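Local structure of hypothetical protein AGR_pAT_315 (Agrobacterium tumefaciens str. C58, 1VQY) at residues K26-Y30 and S61-H65. The protein is of unknown function but belongs to the NIPSNAP family, whose members share the dimeric alpha-beta barrel type of fold. Residues are numbered along the deposited sequence.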
loop_
_atom_site.group_PDB
_atom_site.type_symbol
_atom_site.label_atom_id
_atom_site.label_comp_id
_atom_site.label_asym_id
_atom_site.label_seq_id
_atom_site.Cartn_x
_atom_site.Cartn_y
_atom_site.Cartn_z
ATOM N N LYS B 26 20.701 -9.445 2.990
ATOM C CA LYS B 26 20.587 -10.420 4.099
ATOM C C LYS B 26 19.901 -11.749 3.749
ATOM O O LYS B 26 19.843 -12.651 4.572
ATOM C CB LYS B 26 19.901 -9.753 5.303
ATOM C CG LYS B 26 20.626 -8.483 5.781
ATOM C CD LYS B 26 22.048 -8.802 6.294
ATOM C CE LYS B 26 22.796 -7.565 6.715
ATOM N NZ LYS B 26 22.100 -6.868 7.819
HETATM N N MSE B 27 19.432 -11.898 2.521
HETATM C CA MSE B 27 18.702 -13.112 2.149
HETATM C C MSE B 27 19.441 -14.413 2.423
HETATM O O MSE B 27 18.855 -15.345 2.971
HETATM C CB MSE B 27 18.222 -13.096 0.678
HETATM C CG MSE B 27 17.210 -14.245 0.309
HETATM SE SE MSE B 27 15.728 -14.375 1.577
HETATM C CE MSE B 27 14.829 -12.871 0.930
ATOM N N GLN B 28 20.705 -14.493 2.029
ATOM C CA GLN B 28 21.462 -15.731 2.214
ATOM C C GLN B 28 21.780 -16.001 3.678
ATOM O O GLN B 28 21.878 -17.155 4.087
ATOM C CB GLN B 28 22.748 -15.733 1.381
ATOM C CG GLN B 28 22.504 -15.716 -0.140
ATOM C CD GLN B 28 21.567 -16.824 -0.617
ATOM O OE1 GLN B 28 21.779 -18.005 -0.324
ATOM N NE2 GLN B 28 20.509 -16.439 -1.340
ATOM N N GLU B 29 21.942 -14.943 4.458
ATOM C CA GLU B 29 22.158 -15.078 5.905
ATOM C C GLU B 29 20.868 -15.549 6.598
ATOM O O GLU B 29 20.891 -16.478 7.407
ATOM C CB GLU B 29 22.633 -13.747 6.478
ATOM C CG GLU B 29 23.215 -13.819 7.874
ATOM C CD GLU B 29 23.651 -12.444 8.400
ATOM O OE1 GLU B 29 23.926 -11.535 7.579
ATOM O OE2 GLU B 29 23.708 -12.275 9.643
ATOM N N TYR B 30 19.747 -14.911 6.260
ATOM C CA TYR B 30 18.422 -15.344 6.723
ATOM C C TYR B 30 18.205 -16.826 6.436
ATOM O O TYR B 30 17.899 -17.598 7.333
ATOM C CB TYR B 30 17.297 -14.542 6.046
ATOM C CG TYR B 30 15.938 -15.005 6.478
ATOM C CD1 TYR B 30 15.300 -16.070 5.817
ATOM C CD2 TYR B 30 15.283 -14.416 7.562
ATOM C CE1 TYR B 30 14.047 -16.518 6.212
ATOM C CE2 TYR B 30 14.022 -14.868 7.974
ATOM C CZ TYR B 30 13.423 -15.929 7.299
ATOM O OH TYR B 30 12.185 -16.413 7.678
ATOM N N SER B 61 13.244 -9.559 -2.103
ATOM C CA SER B 61 13.787 -9.756 -0.762
ATOM C C SER B 61 12.667 -10.201 0.185
ATOM O O SER B 61 12.575 -9.764 1.339
ATOM C CB SER B 61 14.530 -8.505 -0.287
ATOM O OG SER B 61 15.722 -8.858 0.407
ATOM N N GLN B 62 11.844 -11.107 -0.339
ATOM C CA GLN B 62 10.618 -11.561 0.291
ATOM C C GLN B 62 10.714 -13.058 0.575
ATOM O O GLN B 62 11.005 -13.846 -0.328
ATOM C CB GLN B 62 9.398 -11.296 -0.633
ATOM C CG GLN B 62 8.076 -11.751 -0.036
ATOM C CD GLN B 62 6.845 -11.474 -0.899
ATOM O OE1 GLN B 62 6.651 -12.079 -1.963
ATOM N NE2 GLN B 62 5.956 -10.605 -0.394
ATOM N N VAL B 63 10.441 -13.452 1.815
ATOM C CA VAL B 63 10.262 -14.865 2.173
ATOM C C VAL B 63 8.778 -15.160 2.461
ATOM O O VAL B 63 8.079 -14.328 2.996
ATOM C CB VAL B 63 11.119 -15.215 3.408
ATOM C CG1 VAL B 63 10.919 -16.640 3.810
ATOM C CG2 VAL B 63 12.573 -15.000 3.101
ATOM N N ILE B 64 8.300 -16.348 2.132
ATOM C CA ILE B 64 6.908 -16.752 2.435
ATOM C C ILE B 64 6.915 -18.175 2.960
ATOM O O ILE B 64 7.452 -19.071 2.299
ATOM C CB ILE B 64 6.024 -16.716 1.167
ATOM C CG1 ILE B 64 5.861 -15.280 0.659
ATOM C CG2 ILE B 64 4.636 -17.358 1.415
ATOM C CD1 ILE B 64 5.232 -15.192 -0.732
ATOM N N HIS B 65 6.327 -18.401 4.130
ATOM C CA HIS B 65 6.189 -19.775 4.648
ATOM C C HIS B 65 4.787 -20.086 5.159
ATOM O O HIS B 65 4.108 -19.229 5.728
ATOM C CB HIS B 65 7.252 -20.136 5.695
ATOM C CG HIS B 65 7.588 -19.040 6.660
ATOM N ND1 HIS B 65 7.375 -19.154 8.015
ATOM C CD2 HIS B 65 8.184 -17.838 6.477
ATOM C CE1 HIS B 65 7.798 -18.063 8.625
ATOM N NE2 HIS B 65 8.288 -17.245 7.710
#
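This is a buried helix-on-sheet contact: the first turn of helix 27-46 rests against the start of strand 62-69, a central strand of the antiparallel sheet, flanked by strands 14-22 and 49-55. Helix side chains make the contact, meeting both the backbone at the start of the strand and the side chain of Val63; it is van der Waals packing, largely apolar. Met27, present as selenomethionine, reaches over the beginning of the strand: its CE lies 3.5 Å from Ser61 C and 3.7 Å from Gln62 N, while its SE sits 3.6 Å from Val63 CG2. One helical turn on, where Tyr30 N donates to Lys26 O (2.8 Å), Tyr30 points the same way, and its CE1 approaches Val63 CG2 at 3.8 Å. That single methyl therefore meets both helix residues, with Ile22 and Tyr52 of the flanking strands also touching Val63. Met27 and Tyr30, i and i+3 on the helix, both direct their CA-to-CB bonds at the strand, whose residues Val63 and His65 point back at the helix. Gln62 and Ile64 point to the other side of the sheet, where both pack on Arg105 of the second subunit. Farther along, Tyr30 OH comes within 4.0 Å of His65 NE2, but the hydroxyl is hydrogen-bonded to Tyr52 OH; His65 stacks on Tyr52, meets Tyr20 edge-to-face and is hydrogen-bonded through ND1 to Trp67 NE1. An aromatic cluster thus continues the apolar patch along the sheet. With helices on one face of a four-stranded antiparallel sheet and a second subunit against the other, the arrangement is that of the ferredoxin-like dimeric alpha-beta barrel fold, to whose clan NIPSNAP belongs.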